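Local atomic coordinates of putative alpha/beta hydrolase fold protein (Candidatus Nitrososphaera gargensis, PDB entry 5A62), a protein that probably acts as a carboxylesterase of the alpha/beta hydrolase fold, hydrolysing ester substrates. Residues K128-E131 and K132-E135; H137-T140 and R141-A144. All coordinates share one frame; numbering follows the deposited sequence. Where two conformers were deposited one is given.

Contact 1: K128-E131 and K132-E135; sequences KFQE and KDLE
L134 lays its CD2 methyl over one face of the F129 ring. CD2 of L134 is 4.0 Å from the centroid of that ring and 25° off its normal. This is a CH-pi contact, shifted toward the rim near CG. The two side chains cross at about a right angle. With CD1 anti to CA (chi2 -175°), the other branch, CD2, turns onto the ring, while L134 CG packs on F129 CB at 3.8 Å.

D133 meets the same ring differently. Its carboxylate plane stands 81° from the ring plane, and OD2 lies at the ring edge. The same OD2 accepts the backbone N of Q130 at 2.9 Å, met from above the carboxylate plane. R226 of helix 222-234 forms a salt bridge with it too, so this oxygen of the buried D133 has two partners, which should favour the charged form.

Residues 128-131 lie in the loop between strand 116-122 and helix 131-134, the first of the helices inserted before strand 212-218. Such an insertion forms the cap over the core in many alpha/beta hydrolases. The five-residue spacing of F129 and L134 resembles a hydrophobic staple at a helix start.

Backbone bonds close the turn. D133 N donates to Q130 O at 2.9 Å, and L134 N to E131 O at 3.0 Å. Water 1 donates to E131 O (2.8 Å) and to E135 OE1 (3.2 Å), linking the main chain to that side chain. The extended E131 side chain has its OE2 bonded to the backbone N of G200 of the second subunit.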
loop_
_atom_site.group_PDB
_atom_site.type_symbol
_atom_site.label_atom_id
_atom_site.label_comp_id
_atom_site.label_asym_id
_atom_site.label_seq_id
_atom_site.Cartn_x
_atom_site.Cartn_y
_atom_site.Cartn_z
ATOM N N LYS A 128 -1.547 -11.849 7.592
ATOM C CA LYS A 128 -0.901 -11.225 6.461
ATOM C C LYS A 128 -0.730 -12.227 5.353
ATOM O O LYS A 128 -0.554 -13.446 5.565
ATOM C CB LYS A 128 0.504 -10.763 6.840
ATOM C CG LYS A 128 0.625 -9.483 7.508
ATOM C CD LYS A 128 2.118 -8.972 7.433
ATOM C CE LYS A 128 2.644 -8.216 6.206
ATOM N NZ LYS A 128 1.779 -7.096 5.661
ATOM N N PHE A 129 -0.721 -11.744 4.135
ATOM C CA PHE A 129 -0.444 -12.582 2.975
ATOM C C PHE A 129 1.051 -12.790 2.815
ATOM O O PHE A 129 1.855 -11.973 3.201
ATOM C CB PHE A 129 -0.981 -11.953 1.701
ATOM C CG PHE A 129 -2.485 -11.893 1.676
ATOM C CD1 PHE A 129 -3.252 -12.982 1.332
ATOM C CD2 PHE A 129 -3.144 -10.716 2.050
ATOM C CE1 PHE A 129 -4.631 -12.926 1.361
ATOM C CE2 PHE A 129 -4.522 -10.642 2.066
ATOM C CZ PHE A 129 -5.273 -11.744 1.731
ATOM N N GLN A 130 1.384 -13.911 2.218
ATOM C CA GLN A 130 2.699 -14.035 1.638
ATOM C C GLN A 130 2.747 -13.232 0.344
ATOM O O GLN A 130 1.768 -13.070 -0.377
ATOM C CB GLN A 130 2.987 -15.526 1.385
ATOM C CG GLN A 130 3.177 -16.357 2.674
ATOM C CD GLN A 130 4.261 -15.806 3.623
ATOM O OE1 GLN A 130 3.989 -15.323 4.725
ATOM N NE2 GLN A 130 5.509 -15.858 3.172
ATOM N N GLU A 131 3.936 -12.759 -0.039
ATOM C CA GLU A 131 4.064 -12.028 -1.294
ATOM C C GLU A 131 3.513 -12.806 -2.464
ATOM O O GLU A 131 2.887 -12.225 -3.339
ATOM C CB GLU A 131 5.541 -11.641 -1.628
ATOM C CG GLU A 131 6.037 -10.557 -0.761
ATOM C CD GLU A 131 7.468 -10.125 -1.104
ATOM O OE1 GLU A 131 7.936 -10.317 -2.248
ATOM O OE2 GLU A 131 7.993 -9.603 -0.174
ATOM N N LYS A 132 3.777 -14.122 -2.533
ATOM C CA LYS A 132 3.320 -14.893 -3.623
ATOM C C LYS A 132 1.787 -14.866 -3.742
ATOM O O LYS A 132 1.262 -14.911 -4.827
ATOM C CB LYS A 132 3.854 -16.343 -3.492
ATOM C CG LYS A 132 3.229 -17.065 -2.327
ATOM C CD LYS A 132 3.575 -18.545 -2.174
ATOM C CE LYS A 132 2.882 -19.029 -0.892
ATOM N NZ LYS A 132 2.883 -20.523 -0.712
ATOM N N ASP A 133 1.096 -14.715 -2.620
ATOM C CA ASP A 133 -0.387 -14.680 -2.617
ATOM C C ASP A 133 -0.932 -13.437 -3.328
ATOM O O ASP A 133 -2.070 -13.437 -3.832
ATOM C CB ASP A 133 -0.915 -14.659 -1.197
ATOM C CG ASP A 133 -0.528 -15.867 -0.354
ATOM O OD1 ASP A 133 -0.315 -16.968 -0.960
ATOM O OD2 ASP A 133 -0.459 -15.683 0.871
ATOM N N LEU A 134 -0.137 -12.375 -3.318
ATOM C CA LEU A 134 -0.585 -11.103 -3.899
ATOM C C LEU A 134 -0.020 -10.837 -5.298
ATOM O O LEU A 134 -0.354 -9.857 -5.932
ATOM C CB LEU A 134 -0.200 -9.950 -2.974
ATOM C CG LEU A 134 -0.804 -10.013 -1.590
ATOM C CD1 LEU A 134 -0.475 -8.794 -0.792
ATOM C CD2 LEU A 134 -2.293 -10.204 -1.634
ATOM N N GLU A 135 0.801 -11.751 -5.817
ATOM C CA GLU A 135 1.404 -11.528 -7.138
ATOM C C GLU A 135 0.397 -11.354 -8.227
ATOM O O GLU A 135 0.577 -10.560 -9.112
ATOM C CB GLU A 135 2.407 -12.661 -7.474
ATOM C CG GLU A 135 3.398 -12.242 -8.555
ATOM C CD GLU A 135 4.342 -11.085 -8.123
ATOM O OE1 GLU A 135 4.603 -10.939 -6.872
ATOM O OE2 GLU A 135 4.867 -10.330 -9.030
HETATM O O HOH W 1 3.406 -9.667 -4.224
#

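Contact 2: H137-T140 and R141-A144; sequences HFRT and REVA
R141 reaches back one turn of helix 136-147 to F138 and places a guanidinium nitrogen over its ring. This is an i to i+3 cation-pi contact within one of the helices inserted between strands 116-122 and 212-218. Such helices form the cap in many alpha/beta hydrolases. R141 NH2 sits over the ring centre, 3.4 Å above the plane. The R141 CZ to F138 centroid distance is 4.8 Å, only 16° off the normal. The guanidinium and ring planes are 80° apart, so the cation meets the ring with one nitrogen and is not stacked flat on it.

A bend at chi3 brings the R141 head back along the helix. Its guanidinium face then covers the carbonyl oxygen of H137, with R141 CZ 3.5 Å from H137 O. R141 NH1 passes H137 CB at 3.5 Å.

A second shell fixes NH1. It donates to water 2, which also bonds H137 ND1, and it is hydrogen-bonded to T192 OG1 of helix 185-194. V189 and V193 of that helix pack on R141. T73 of the second subunit touches both R141 and F138.

On another side of the helix, R139 and E142 stack as flat groups, their planes 20° apart. R139 has two conformers and lies against a crystal neighbour, so this pairing is doubtful. R139 NH1 is 3.3 Å from E142 OE1, a salt bridge of charges only, since the oxygen lies well out of the guanidinium plane.

Regular helix bonds join the segments, including R141 N to H137 O. Water 3 donates to E142 OE1 at 2.6 Å and weakly to F138 O.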
loop_
_atom_site.group_PDB
_atom_site.type_symbol
_atom_site.label_atom_id
_atom_site.label_comp_id
_atom_site.label_asym_id
_atom_site.label_seq_id
_atom_site.Cartn_x
_atom_site.Cartn_y
_atom_site.Cartn_z
ATOM N N HIS A 137 -2.310 -9.771 -8.253
ATOM C CA HIS A 137 -2.935 -8.462 -8.342
ATOM C C HIS A 137 -2.147 -7.454 -9.125
ATOM O O HIS A 137 -2.660 -6.404 -9.487
ATOM C CB HIS A 137 -3.209 -7.910 -6.928
ATOM C CG HIS A 137 -4.121 -8.734 -6.088
ATOM N ND1 HIS A 137 -3.995 -8.817 -4.724
ATOM C CD2 HIS A 137 -5.242 -9.400 -6.396
ATOM C CE1 HIS A 137 -4.913 -9.635 -4.244
ATOM N NE2 HIS A 137 -5.710 -9.969 -5.237
ATOM N N PHE A 138 -0.862 -7.711 -9.434
ATOM C CA PHE A 138 -0.188 -6.833 -10.345
ATOM C C PHE A 138 -0.862 -6.816 -11.709
ATOM O O PHE A 138 -1.064 -5.783 -12.296
ATOM C CB PHE A 138 1.324 -7.173 -10.501
ATOM C CG PHE A 138 2.130 -6.844 -9.264
ATOM C CD1 PHE A 138 2.659 -5.568 -9.071
ATOM C CD2 PHE A 138 2.313 -7.760 -8.269
ATOM C CE1 PHE A 138 3.369 -5.283 -7.926
ATOM C CE2 PHE A 138 3.014 -7.460 -7.096
ATOM C CZ PHE A 138 3.541 -6.194 -6.931
ATOM N N ARG A 139 -1.236 -7.971 -12.174
ATOM C CA ARG A 139 -1.846 -8.022 -13.497
ATOM C C ARG A 139 -3.292 -7.572 -13.478
ATOM O O ARG A 139 -3.700 -6.916 -14.418
ATOM C CB ARG A 139 -1.746 -9.404 -14.120
ATOM C CG ARG A 139 -2.035 -9.412 -15.621
ATOM C CD ARG A 139 -0.929 -8.669 -16.356
ATOM N NE ARG A 139 -1.191 -8.396 -17.762
ATOM C CZ ARG A 139 -1.913 -7.385 -18.211
ATOM N NH1 ARG A 139 -2.576 -6.613 -17.360
ATOM N NH2 ARG A 139 -2.001 -7.160 -19.513
ATOM N N THR A 140 -4.044 -7.820 -12.390
ATOM C CA THR A 140 -5.393 -7.313 -12.349
ATOM C C THR A 140 -5.384 -5.776 -12.222
ATOM O O THR A 140 -6.186 -5.099 -12.854
ATOM C CB THR A 140 -6.257 -7.923 -11.256
ATOM O OG1 THR A 140 -5.625 -7.698 -9.981
ATOM C CG2 THR A 140 -6.386 -9.432 -11.510
ATOM N N ARG A 141 -4.463 -5.201 -11.447
ATOM C CA ARG A 141 -4.351 -3.743 -11.417
ATOM C C ARG A 141 -4.065 -3.173 -12.817
ATOM O O ARG A 141 -4.645 -2.172 -13.215
ATOM C CB ARG A 141 -3.282 -3.251 -10.425
ATOM C CG ARG A 141 -3.730 -3.301 -8.965
ATOM C CD ARG A 141 -2.729 -2.603 -8.045
ATOM N NE ARG A 141 -1.490 -3.298 -7.950
ATOM C CZ ARG A 141 -1.250 -4.296 -7.129
ATOM N NH1 ARG A 141 -2.207 -4.647 -6.296
ATOM N NH2 ARG A 141 -0.106 -4.936 -7.156
ATOM N N GLU A 142 -3.167 -3.854 -13.535
ATOM C CA GLU A 142 -2.761 -3.355 -14.861
ATOM C C GLU A 142 -3.963 -3.383 -15.813
ATOM O O GLU A 142 -4.183 -2.395 -16.534
ATOM C CB GLU A 142 -1.654 -4.224 -15.398
ATOM C CG GLU A 142 -1.170 -3.777 -16.762
ATOM C CD GLU A 142 -0.030 -4.630 -17.324
ATOM O OE1 GLU A 142 0.467 -5.586 -16.665
ATOM O OE2 GLU A 142 0.354 -4.351 -18.506
ATOM N N VAL A 143 -4.722 -4.479 -15.774
ATOM C CA VAL A 143 -5.932 -4.480 -16.606
ATOM C C VAL A 143 -6.934 -3.395 -16.190
ATOM O O VAL A 143 -7.519 -2.679 -16.991
ATOM C CB VAL A 143 -6.627 -5.853 -16.626
ATOM C CG1 VAL A 143 -7.913 -5.764 -17.445
ATOM C CG2 VAL A 143 -5.694 -6.897 -17.159
ATOM N N ALA A 144 -7.176 -3.242 -14.908
ATOM C CA ALA A 144 -8.116 -2.230 -14.436
ATOM C C ALA A 144 -7.714 -0.844 -14.929
ATOM O O ALA A 144 -8.541 -0.058 -15.383
ATOM C CB ALA A 144 -8.181 -2.216 -12.910
HETATM O O HOH W 2 -2.227 -6.622 -4.025
HETATM O O HOH W 3 1.468 -6.321 -14.344
#

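How the contacts relate
Contact 1 opens the helical insertion and contact 2 follows one residue later, on helix 136-147. Their centres are about 15 Å apart, and their segments do not touch beyond adjoining in sequence. L195 joins the two spatially: it packs on F129 and L134 of contact 1 and on H137 of contact 2. Y196 similarly touches L134 and F138. Both contacts also reach the second subunit. The side chains of F129 and H137 each lie about 5 Å from a bound acetate, probably from the crystallisation liquor. Both also come near a GxSxG sequence whose S99 would be the nucleophile, as in related hydrolases. They may border the substrate pocket.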